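Local coordinates for pullulanase C protein (Klebsiella pneumoniae subsp. pneumoniae NTUH-K2044, PDB 5HJ1) that probably serves as the GspC-type inner-membrane component of a type II secretion system, and holds a fatty acid in its PDZ domain, at residues M80-L85 and D95-L100; L55-N60 and T84-R89; K7-Q12 and Q72-L77. All blocks are in the same frame, centred on the assembly; numbering follows the deposited sequence. Where two conformers were deposited one is given.

Contact 1. Residues M80-L85 and D95-L100; sequences MTEITL and DIAFAL. With VCA (vaccenic acid), chain B.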
loop_
_atom_site.group_PDB
_atom_site.type_symbol
_atom_site.label_atom_id
_atom_site.label_comp_id
_atom_site.label_asym_id
_atom_site.label_seq_id
_atom_site.Cartn_x
_atom_site.Cartn_y
_atom_site.Cartn_z
HETATM N N MSE A 80 -12.986 6.974 2.337
HETATM C CA MSE A 80 -13.033 5.858 3.292
HETATM C C MSE A 80 -12.521 6.279 4.629
HETATM O O MSE A 80 -11.623 7.130 4.724
HETATM C CB MSE A 80 -12.270 4.640 2.780
HETATM C CG MSE A 80 -13.155 3.941 1.770
HETATM SE SE MSE A 80 -12.319 2.429 0.864
HETATM C CE MSE A 80 -12.869 0.986 2.101
ATOM N N THR A 81 -13.039 5.647 5.680
ATOM C CA THR A 81 -12.624 5.949 7.041
ATOM C C THR A 81 -11.585 4.927 7.593
ATOM O O THR A 81 -10.877 5.204 8.532
ATOM C CB THR A 81 -13.841 6.030 7.998
ATOM O OG1 THR A 81 -13.432 6.587 9.252
ATOM C CG2 THR A 81 -14.479 4.676 8.253
ATOM N N GLU A 82 -11.529 3.741 7.024
ATOM C CA GLU A 82 -10.582 2.723 7.499
ATOM C C GLU A 82 -10.344 1.910 6.282
ATOM O O GLU A 82 -11.277 1.628 5.528
ATOM C CB GLU A 82 -11.168 1.837 8.634
ATOM C CG GLU A 82 -10.221 0.758 9.177
ATOM C CD GLU A 82 -10.646 0.158 10.510
ATOM O OE1 GLU A 82 -10.815 -1.093 10.610
ATOM O OE2 GLU A 82 -10.870 0.896 11.501
ATOM N N ILE A 83 -9.070 1.566 6.061
ATOM C CA ILE A 83 -8.695 0.811 4.899
ATOM C C ILE A 83 -7.776 -0.307 5.267
ATOM O O ILE A 83 -7.101 -0.252 6.339
ATOM C CB ILE A 83 -8.011 1.676 3.830
ATOM C CG1 ILE A 83 -6.717 2.325 4.389
ATOM C CG2 ILE A 83 -8.982 2.730 3.337
ATOM C CD1 ILE A 83 -5.940 3.021 3.325
ATOM N N THR A 84 -7.786 -1.368 4.498
ATOM C CA THR A 84 -6.919 -2.485 4.813
ATOM C C THR A 84 -5.923 -2.720 3.707
ATOM O O THR A 84 -6.294 -2.725 2.518
ATOM C CB THR A 84 -7.740 -3.734 4.958
ATOM O OG1 THR A 84 -8.728 -3.528 5.996
ATOM C CG2 THR A 84 -6.934 -4.958 5.278
ATOM N N LEU A 85 -4.710 -3.009 4.092
ATOM C CA LEU A 85 -3.664 -3.347 3.158
ATOM C C LEU A 85 -3.282 -4.809 3.377
ATOM O O LEU A 85 -3.156 -5.276 4.559
ATOM C CB LEU A 85 -2.426 -2.511 3.470
ATOM C CG LEU A 85 -1.439 -2.149 2.449
ATOM C CD1 LEU A 85 -2.065 -1.554 1.178
ATOM C CD2 LEU A 85 -0.506 -1.099 3.144
ATOM N N ASP A 95 -2.794 -8.944 6.768
ATOM C CA ASP A 95 -3.704 -7.811 6.610
ATOM C C ASP A 95 -3.484 -6.831 7.734
ATOM O O ASP A 95 -3.483 -7.235 8.933
ATOM C CB ASP A 95 -5.199 -8.197 6.610
ATOM C CG ASP A 95 -5.718 -8.716 5.289
ATOM O OD1 ASP A 95 -5.049 -8.784 4.254
ATOM O OD2 ASP A 95 -6.910 -9.146 5.299
ATOM N N ILE A 96 -3.371 -5.562 7.401
ATOM C CA ILE A 96 -3.163 -4.515 8.320
ATOM C C ILE A 96 -4.204 -3.473 8.000
ATOM O O ILE A 96 -4.411 -3.164 6.823
ATOM C CB ILE A 96 -1.782 -3.878 8.149
ATOM C CG1 ILE A 96 -0.692 -4.906 8.141
ATOM C CG2 ILE A 96 -1.523 -2.847 9.232
ATOM C CD1 ILE A 96 -0.646 -5.777 9.350
ATOM N N ALA A 97 -4.934 -3.012 9.017
ATOM C CA ALA A 97 -5.898 -1.928 8.846
ATOM C C ALA A 97 -5.390 -0.604 9.393
ATOM O O ALA A 97 -4.646 -0.546 10.342
ATOM C CB ALA A 97 -7.239 -2.307 9.464
ATOM N N PHE A 98 -5.843 0.456 8.737
ATOM C CA PHE A 98 -5.452 1.798 9.050
ATOM C C PHE A 98 -6.649 2.726 9.191
ATOM O O PHE A 98 -7.415 2.830 8.272
ATOM C CB PHE A 98 -4.537 2.376 7.913
ATOM C CG PHE A 98 -3.287 1.567 7.688
ATOM C CD1 PHE A 98 -2.131 1.803 8.419
ATOM C CD2 PHE A 98 -3.268 0.482 6.795
ATOM C CE1 PHE A 98 -1.016 1.019 8.193
ATOM C CE2 PHE A 98 -2.194 -0.331 6.615
ATOM C CZ PHE A 98 -1.052 -0.055 7.306
ATOM N N ALA A 99 -6.763 3.368 10.339
ATOM C CA ALA A 99 -7.781 4.393 10.590
ATOM C C ALA A 99 -7.318 5.701 9.892
ATOM O O ALA A 99 -6.176 6.118 10.082
ATOM C CB ALA A 99 -7.977 4.578 12.092
ATOM N N LEU A 100 -8.154 6.297 9.033
ATOM C CA LEU A 100 -7.787 7.511 8.276
ATOM C C LEU A 100 -8.419 8.805 8.782
ATOM O O LEU A 100 -9.081 8.777 9.786
ATOM C CB LEU A 100 -8.199 7.346 6.826
ATOM C CG LEU A 100 -7.623 6.137 6.096
ATOM C CD1 LEU A 100 -8.085 6.150 4.647
ATOM C CD2 LEU A 100 -6.109 6.144 6.175
HETATM O O2 VCA B . -1.337 9.968 12.152
HETATM C C1 VCA B . -2.513 9.918 12.569
HETATM O O1 VCA B . -2.848 10.366 13.690
HETATM C C2 VCA B . -3.560 9.276 11.679
HETATM C C3 VCA B . -4.365 10.343 10.941
HETATM C C4 VCA B . -4.179 10.243 9.428
HETATM C C5 VCA B . -3.771 8.837 9.002
HETATM C C6 VCA B . -2.303 8.587 9.304
HETATM C C7 VCA B . -1.799 7.289 8.690
HETATM C C8 VCA B . -2.361 7.016 7.296
HETATM C C9 VCA B . -1.782 5.702 6.785
HETATM C C10 VCA B . -2.346 5.191 5.464
HETATM C C11 VCA B . -1.793 3.825 5.278
HETATM C C12 VCA B . -1.768 3.144 4.150
HETATM C C13 VCA B . -2.198 3.638 2.789
HETATM C C14 VCA B . -1.525 2.624 1.883
HETATM C C15 VCA B . -1.775 2.695 0.391
HETATM C C16 VCA B . -0.632 1.879 -0.190
HETATM C C17 VCA B . -0.897 1.321 -1.562
HETATM C C18 VCA B . 0.367 0.602 -1.985
#
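Strands 82-85 and 95-99 run antiparallel, their axes 4.6 Å apart at closest approach, and form the two arms of a beta hairpin. Two hydrogen-bonded pairs knit them together: Ile83 with Phe98 and Leu85 with Ile96, each joined by reciprocal N-H to carbonyl bonds. Beyond the Ile83-Phe98 pair, Leu100 N adds a nearly straight bond to Thr81 O, its donor standing above the carbonyl plane rather than in it.

Ile83 drops from the same face as Phe98. Its CG1 takes the crowded position between the backbone N and the carbonyl carbon (chi1 60°) and packs against Phe98 CB at 4.1 Å. The CG2 branch, beside the backbone N, meets Leu100 CD1 at 3.8 Å, the two side chains crossing at about a right angle. At the tip, Ile83 CD1 reaches VCA C13, also at 3.8 Å. The Phe98 ring lays one face against the lipid, with VCA C11 3.6 Å from Phe98 CG, while its edge receives Leu85 CB at 3.8 Å from Phe98 CE2. The sheet face that carries Ile83, Leu85 and Phe98 thus forms part of the fatty-acid pocket of the PDZ domain, whereas Glu82, Thr84 and Ala97 point to the opposite face. Strand 54-59 continues the sheet beyond strand 82-89.

Contact 2. Residues L55-N60 and T84-R89; sequences LAIALN and TLTVER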
loop_
_atom_site.group_PDB
_atom_site.type_symbol
_atom_site.label_atom_id
_atom_site.label_comp_id
_atom_site.label_asym_id
_atom_site.label_seq_id
_atom_site.Cartn_x
_atom_site.Cartn_y
_atom_site.Cartn_z
ATOM N N LEU A 55 5.740 -6.112 0.949
ATOM C CA LEU A 55 5.220 -6.037 -0.427
ATOM C C LEU A 55 3.728 -5.922 -0.406
ATOM O O LEU A 55 3.068 -6.926 -0.051
ATOM C CB LEU A 55 5.687 -7.249 -1.235
ATOM C CG LEU A 55 5.291 -7.219 -2.703
ATOM C CD1 LEU A 55 6.142 -6.255 -3.484
ATOM C CD2 LEU A 55 5.361 -8.613 -3.374
ATOM N N ALA A 56 3.210 -4.740 -0.700
ATOM C CA ALA A 56 1.751 -4.515 -0.774
ATOM C C ALA A 56 1.177 -5.138 -2.038
ATOM O O ALA A 56 1.586 -4.819 -3.156
ATOM C CB ALA A 56 1.395 -3.061 -0.720
ATOM N N ILE A 57 0.209 -6.043 -1.833
ATOM C CA ILE A 57 -0.435 -6.726 -2.954
ATOM C C ILE A 57 -1.966 -6.491 -3.073
ATOM O O ILE A 57 -2.528 -6.792 -4.153
ATOM C CB ILE A 57 -0.105 -8.255 -2.963
ATOM C CG1 ILE A 57 -0.642 -8.921 -1.741
ATOM C CG2 ILE A 57 1.395 -8.470 -3.132
ATOM C CD1 ILE A 57 -0.613 -10.433 -1.800
ATOM N N ALA A 58 -2.623 -6.001 -2.054
ATOM C CA ALA A 58 -4.074 -5.702 -2.123
ATOM C C ALA A 58 -4.403 -4.510 -1.277
ATOM O O ALA A 58 -3.791 -4.293 -0.234
ATOM C CB ALA A 58 -4.923 -6.926 -1.727
ATOM N N LEU A 59 -5.443 -3.801 -1.689
ATOM C CA LEU A 59 -5.953 -2.625 -0.948
ATOM C C LEU A 59 -7.458 -2.853 -0.878
ATOM O O LEU A 59 -8.135 -2.965 -1.894
ATOM C CB LEU A 59 -5.631 -1.330 -1.691
ATOM C CG LEU A 59 -6.270 -0.046 -1.132
ATOM C CD1 LEU A 59 -5.803 0.325 0.242
ATOM C CD2 LEU A 59 -5.968 1.142 -2.074
ATOM N N ASN A 60 -7.964 -3.020 0.376
ATOM C CA ASN A 60 -9.395 -3.342 0.580
ATOM C C ASN A 60 -9.863 -4.509 -0.233
ATOM O O ASN A 60 -10.956 -4.549 -0.824
ATOM C CB ASN A 60 -10.279 -2.147 0.305
ATOM C CG ASN A 60 -9.953 -1.002 1.196
ATOM O OD1 ASN A 60 -9.812 -1.179 2.430
ATOM N ND2 ASN A 60 -9.818 0.163 0.634
ATOM N N THR A 84 -7.786 -1.368 4.498
ATOM C CA THR A 84 -6.919 -2.485 4.813
ATOM C C THR A 84 -5.923 -2.720 3.707
ATOM O O THR A 84 -6.294 -2.725 2.518
ATOM C CB THR A 84 -7.740 -3.734 4.958
ATOM O OG1 THR A 84 -8.728 -3.528 5.996
ATOM C CG2 THR A 84 -6.934 -4.958 5.278
ATOM N N LEU A 85 -4.710 -3.009 4.092
ATOM C CA LEU A 85 -3.664 -3.347 3.158
ATOM C C LEU A 85 -3.282 -4.809 3.377
ATOM O O LEU A 85 -3.156 -5.276 4.559
ATOM C CB LEU A 85 -2.426 -2.511 3.470
ATOM C CG LEU A 85 -1.439 -2.149 2.449
ATOM C CD1 LEU A 85 -2.065 -1.554 1.178
ATOM C CD2 LEU A 85 -0.506 -1.099 3.144
ATOM N N THR A 86 -3.191 -5.602 2.320
ATOM C CA THR A 86 -2.645 -6.930 2.356
ATOM C C THR A 86 -1.184 -6.853 1.887
ATOM O O THR A 86 -0.947 -6.345 0.796
ATOM C CB THR A 86 -3.407 -7.899 1.476
ATOM O OG1 THR A 86 -4.784 -7.903 1.855
ATOM C CG2 THR A 86 -2.868 -9.290 1.606
ATOM N N VAL A 87 -0.283 -7.345 2.724
ATOM C CA VAL A 87 1.128 -7.406 2.370
ATOM C C VAL A 87 1.630 -8.845 2.361
ATOM O O VAL A 87 1.060 -9.694 3.061
ATOM C CB VAL A 87 2.004 -6.553 3.347
ATOM C CG1 VAL A 87 1.607 -5.084 3.294
ATOM C CG2 VAL A 87 1.952 -7.076 4.740
ATOM N N GLU A 88 2.652 -9.107 1.554
ATOM C CA GLU A 88 3.351 -10.394 1.572
ATOM C C GLU A 88 4.691 -10.079 2.298
ATOM O O GLU A 88 5.431 -9.044 2.014
ATOM C CB GLU A 88 3.544 -10.833 0.130
ATOM C CG GLU A 88 3.508 -12.327 -0.085
ATOM C CD GLU A 88 3.445 -12.645 -1.569
ATOM O OE1 GLU A 88 4.411 -12.288 -2.271
ATOM O OE2 GLU A 88 2.419 -13.204 -2.028
ATOM N N ARG A 89 5.004 -10.924 3.264
ATOM C CA ARG A 89 6.174 -10.723 4.105
ATOM C C ARG A 89 6.797 -12.129 4.303
ATOM O O ARG A 89 6.137 -12.998 4.841
ATOM C CB ARG A 89 5.627 -10.082 5.406
ATOM C CG ARG A 89 6.624 -9.938 6.536
ATOM C CD ARG A 89 5.829 -9.500 7.722
ATOM N NE ARG A 89 5.165 -8.212 7.532
ATOM C CZ ARG A 89 4.322 -7.675 8.410
ATOM N NH1 ARG A 89 3.977 -8.346 9.524
ATOM N NH2 ARG A 89 3.823 -6.487 8.203
#
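Thr86 O accepts two bonds from successive residues of strand 55-59, the signature of a classic beta bulge. Ile57 N gives the stronger bond, 2.9 Å to Thr86 O, and Ala58 N a weak one. Thr86 N returns a bond to Ala58 O, arriving above its carbonyl plane. Before the bulge, Leu55 and Glu88 form a reciprocal pair, with Glu88 N 2.7 Å from Leu55 O; after it the register has moved by one residue.

Where strand 55-59 ends, Asn60 leaves the extended conformation, and its side-chain OD1 takes the place its own carbonyl oxygen would fill in a regular antiparallel pair. Its backbone N makes an almost linear bond to Thr84 O (2.7 Å, 178° at the hydrogen), and Asn60 OD1 accepts from Thr84 N at 2.9 Å. With CG anti to the carbonyl carbon (chi1 -60°), the amide folds back toward the strand, and Thr84 N lies above the plane of the side-chain carbonyl.

Two other polar side chains find partners on strand 92-99: Thr86 OG1 hydrogen-bonds to Asp95 OD1, and Glu88 OE2 forms a salt bridge with Arg93 NH1. Ile57 CG1 lies 4.0 Å from Thr86 CG2, while Ala56 and Leu85 turn to the other face and touch the fatty acid. Strand 82-89 lies between strands 54-59 and 92-99, with strand 30-38 on the far side of 54-59.

Contact 3. Residues K7-Q12 and Q72-L77; sequences KRLREQ and QALQNL. With VCA (vaccenic acid), chain B.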
loop_
_atom_site.group_PDB
_atom_site.type_symbol
_atom_site.label_atom_id
_atom_site.label_comp_id
_atom_site.label_asym_id
_atom_site.label_seq_id
_atom_site.Cartn_x
_atom_site.Cartn_y
_atom_site.Cartn_z
ATOM N N LYS A 7 1.879 8.654 -7.423
ATOM C CA LYS A 7 1.536 10.023 -7.737
ATOM C C LYS A 7 0.058 10.269 -7.385
ATOM O O LYS A 7 -0.280 11.337 -6.913
ATOM C CB LYS A 7 1.906 10.361 -9.189
ATOM C CG LYS A 7 3.393 10.148 -9.503
ATOM C CD LYS A 7 4.304 10.836 -8.489
ATOM C CE LYS A 7 5.772 10.849 -8.885
ATOM N NZ LYS A 7 6.647 11.581 -7.921
ATOM N N ARG A 8 -0.786 9.256 -7.526
ATOM C CA ARG A 8 -2.181 9.412 -7.108
ATOM C C ARG A 8 -2.413 9.366 -5.600
ATOM O O ARG A 8 -3.356 9.973 -5.149
ATOM C CB ARG A 8 -3.126 8.430 -7.806
ATOM C CG ARG A 8 -3.258 8.701 -9.304
ATOM C CD ARG A 8 -4.703 8.528 -9.713
ATOM N NE ARG A 8 -5.198 7.166 -9.517
ATOM C CZ ARG A 8 -6.484 6.834 -9.367
ATOM N NH1 ARG A 8 -7.439 7.755 -9.283
ATOM N NH2 ARG A 8 -6.813 5.560 -9.238
ATOM N N LEU A 9 -1.609 8.640 -4.805
ATOM C CA LEU A 9 -1.800 8.628 -3.314
ATOM C C LEU A 9 -1.499 9.978 -2.641
ATOM O O LEU A 9 -1.947 10.270 -1.520
ATOM C CB LEU A 9 -0.888 7.577 -2.616
ATOM C CG LEU A 9 -1.253 6.101 -2.659
ATOM C CD1 LEU A 9 -0.087 5.248 -2.173
ATOM C CD2 LEU A 9 -2.485 5.804 -1.813
ATOM N N ARG A 10 -0.703 10.782 -3.326
ATOM C CA ARG A 10 -0.339 12.095 -2.852
ATOM C C ARG A 10 -1.530 13.083 -2.732
ATOM O O ARG A 10 -1.438 14.084 -2.004
ATOM C CB ARG A 10 0.781 12.626 -3.762
ATOM C CG ARG A 10 1.301 14.003 -3.409
ATOM C CD ARG A 10 2.532 14.378 -4.219
ATOM N NE ARG A 10 3.718 13.580 -3.883
ATOM C CZ ARG A 10 4.174 12.521 -4.554
ATOM N NH1 ARG A 10 3.568 12.081 -5.646
ATOM N NH2 ARG A 10 5.272 11.898 -4.133
ATOM N N GLU A 11 -2.656 12.782 -3.384
ATOM C CA GLU A 11 -3.849 13.661 -3.370
ATOM C C GLU A 11 -4.695 13.575 -2.104
ATOM O O GLU A 11 -5.573 14.393 -1.878
ATOM C CB GLU A 11 -4.787 13.250 -4.499
ATOM C CG GLU A 11 -4.152 13.114 -5.875
ATOM C CD GLU A 11 -5.175 12.703 -6.931
ATOM O OE1 GLU A 11 -6.325 13.213 -6.875
ATOM O OE2 GLU A 11 -4.829 11.894 -7.823
ATOM N N GLN A 12 -4.482 12.547 -1.303
ATOM C CA GLN A 12 -5.288 12.343 -0.107
ATOM C C GLN A 12 -4.921 13.346 0.981
ATOM O O GLN A 12 -3.746 13.647 1.149
ATOM C CB GLN A 12 -5.093 10.898 0.417
ATOM C CG GLN A 12 -5.330 9.827 -0.645
ATOM C CD GLN A 12 -6.691 9.972 -1.309
ATOM O OE1 GLN A 12 -7.704 10.215 -0.634
ATOM N NE2 GLN A 12 -6.729 9.815 -2.629
ATOM N N GLN A 72 -9.399 1.364 -9.673
ATOM C CA GLN A 72 -10.699 1.373 -8.981
ATOM C C GLN A 72 -10.482 1.461 -7.464
ATOM O O GLN A 72 -11.067 2.307 -6.790
ATOM C CB GLN A 72 -11.504 0.152 -9.419
ATOM C CG GLN A 72 -12.933 0.054 -8.899
ATOM C CD GLN A 72 -13.796 -0.931 -9.703
ATOM O OE1 GLN A 72 -14.932 -1.237 -9.314
ATOM N NE2 GLN A 72 -13.272 -1.415 -10.843
ATOM N N ALA A 73 -9.570 0.656 -6.943
ATOM C CA ALA A 73 -9.286 0.693 -5.502
ATOM C C ALA A 73 -8.844 2.082 -5.019
ATOM O O ALA A 73 -9.286 2.578 -3.983
ATOM C CB ALA A 73 -8.228 -0.331 -5.177
ATOM N N LEU A 74 -8.004 2.739 -5.795
ATOM C CA LEU A 74 -7.516 4.063 -5.418
ATOM C C LEU A 74 -8.582 5.163 -5.451
ATOM O O LEU A 74 -8.599 6.042 -4.580
ATOM C CB LEU A 74 -6.369 4.444 -6.367
ATOM C CG LEU A 74 -5.118 3.618 -6.171
ATOM C CD1 LEU A 74 -4.180 3.758 -7.364
ATOM C CD2 LEU A 74 -4.416 4.022 -4.878
ATOM N N GLN A 75 -9.471 5.123 -6.436
ATOM C CA GLN A 75 -10.528 6.160 -6.481
ATOM C C GLN A 75 -11.439 5.971 -5.264
ATOM O O GLN A 75 -11.902 6.943 -4.649
ATOM C CB GLN A 75 -11.311 6.141 -7.800
ATOM C CG GLN A 75 -11.978 4.821 -8.158
ATOM C CD GLN A 75 -12.646 4.840 -9.528
ATOM O OE1 GLN A 75 -12.757 5.895 -10.168
ATOM N NE2 GLN A 75 -13.093 3.663 -9.992
ATOM N N ASN A 76 -11.625 4.712 -4.885
ATOM C CA ASN A 76 -12.445 4.378 -3.708
ATOM C C ASN A 76 -11.878 4.815 -2.347
ATOM O O ASN A 76 -12.671 5.019 -1.420
ATOM C CB ASN A 76 -12.732 2.882 -3.631
ATOM C CG ASN A 76 -13.612 2.378 -4.732
ATOM O OD1 ASN A 76 -14.177 3.150 -5.528
ATOM N ND2 ASN A 76 -13.752 1.047 -4.792
ATOM N N LEU A 77 -10.553 4.918 -2.195
ATOM C CA LEU A 77 -9.915 5.333 -0.919
ATOM C C LEU A 77 -10.286 6.772 -0.460
ATOM O O LEU A 77 -10.336 7.061 0.749
ATOM C CB LEU A 77 -8.376 5.135 -1.030
ATOM C CG LEU A 77 -7.439 5.283 0.187
ATOM C CD1 LEU A 77 -6.123 4.548 -0.062
ATOM C CD2 LEU A 77 -7.168 6.730 0.592
HETATM O O2 VCA B . -1.337 9.968 12.152
HETATM C C1 VCA B . -2.513 9.918 12.569
HETATM O O1 VCA B . -2.848 10.366 13.690
HETATM C C2 VCA B . -3.560 9.276 11.679
HETATM C C3 VCA B . -4.365 10.343 10.941
HETATM C C4 VCA B . -4.179 10.243 9.428
HETATM C C5 VCA B . -3.771 8.837 9.002
HETATM C C6 VCA B . -2.303 8.587 9.304
HETATM C C7 VCA B . -1.799 7.289 8.690
HETATM C C8 VCA B . -2.361 7.016 7.296
HETATM C C9 VCA B . -1.782 5.702 6.785
HETATM C C10 VCA B . -2.346 5.191 5.464
HETATM C C11 VCA B . -1.793 3.825 5.278
HETATM C C12 VCA B . -1.768 3.144 4.150
HETATM C C13 VCA B . -2.198 3.638 2.789
HETATM C C14 VCA B . -1.525 2.624 1.883
HETATM C C15 VCA B . -1.775 2.695 0.391
HETATM C C16 VCA B . -0.632 1.879 -0.190
HETATM C C17 VCA B . -0.897 1.321 -1.562
HETATM C C18 VCA B . 0.367 0.602 -1.985
#
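Leucine side chains from two helices meet beside the end of the fatty-acid chain, while longer polar side chains lie along the flanks. Leu9 and Leu74 adopt similar conformations, each with CG anti to the carbonyl carbon and an extended second torsion (chi2 168° and 164°). They nevertheless cross at about a right angle, touching tip to tip with Leu9 CD2 4.0 Å from Leu74 CD2. The same Leu9 methyl lies 4.2 Å from Leu77 CD1 and 3.9 Å from VCA C15, so one branch touches both the second helix and the lipid.

Leu77 differs in its first torsion: CG is anti to the backbone N (chi1 -171°). Its other methyl, CD2, packs against the bent side chain of Gln12, 3.7 Å from Gln12 OE1. Arg8 leaves its backbone toward helix 72-77, and bends at chi2 and chi3 carry the guanidinium obliquely across Leu74. Arg8 NH2 comes within 3.1 Å of Leu74 CB, a close contact, and its hydrogen bond to Gln71 O helps to fix the group there.

A type I turn from Leu9 to Gln12 carries the chain on. Helix 5-9 and the turn thus pack beside helix 67-77, whose Ala73 and Leu77 rest on Leu59 of strand 54-59, while Leu9 also touches Ile16 of helix 16-19.

How the contacts relate
Contacts 1 and 2 share Thr84 and Leu85, since strand 82-89 pairs with 92-99 on one edge and 54-59 on the other. Their centres lie 11 Å apart, and the side chains join them directly: Asp95 OD1 is 2.6 Å from Thr86 OG1, a probable hydrogen bond. Contact 3 meets this sheet through Leu77, whose CD1 packs 3.7 Å from Ile83 CD1 of contact 1 and 4.0 Å from Leu59 CD2 of contact 2. The sheet and helix 5-9 both contribute to the vaccenic acid pocket: contact 1 supplies Ile83, Leu85, Phe98, Ala99 and Leu100, contact 2 shares Leu85, and contact 3 adds Leu9.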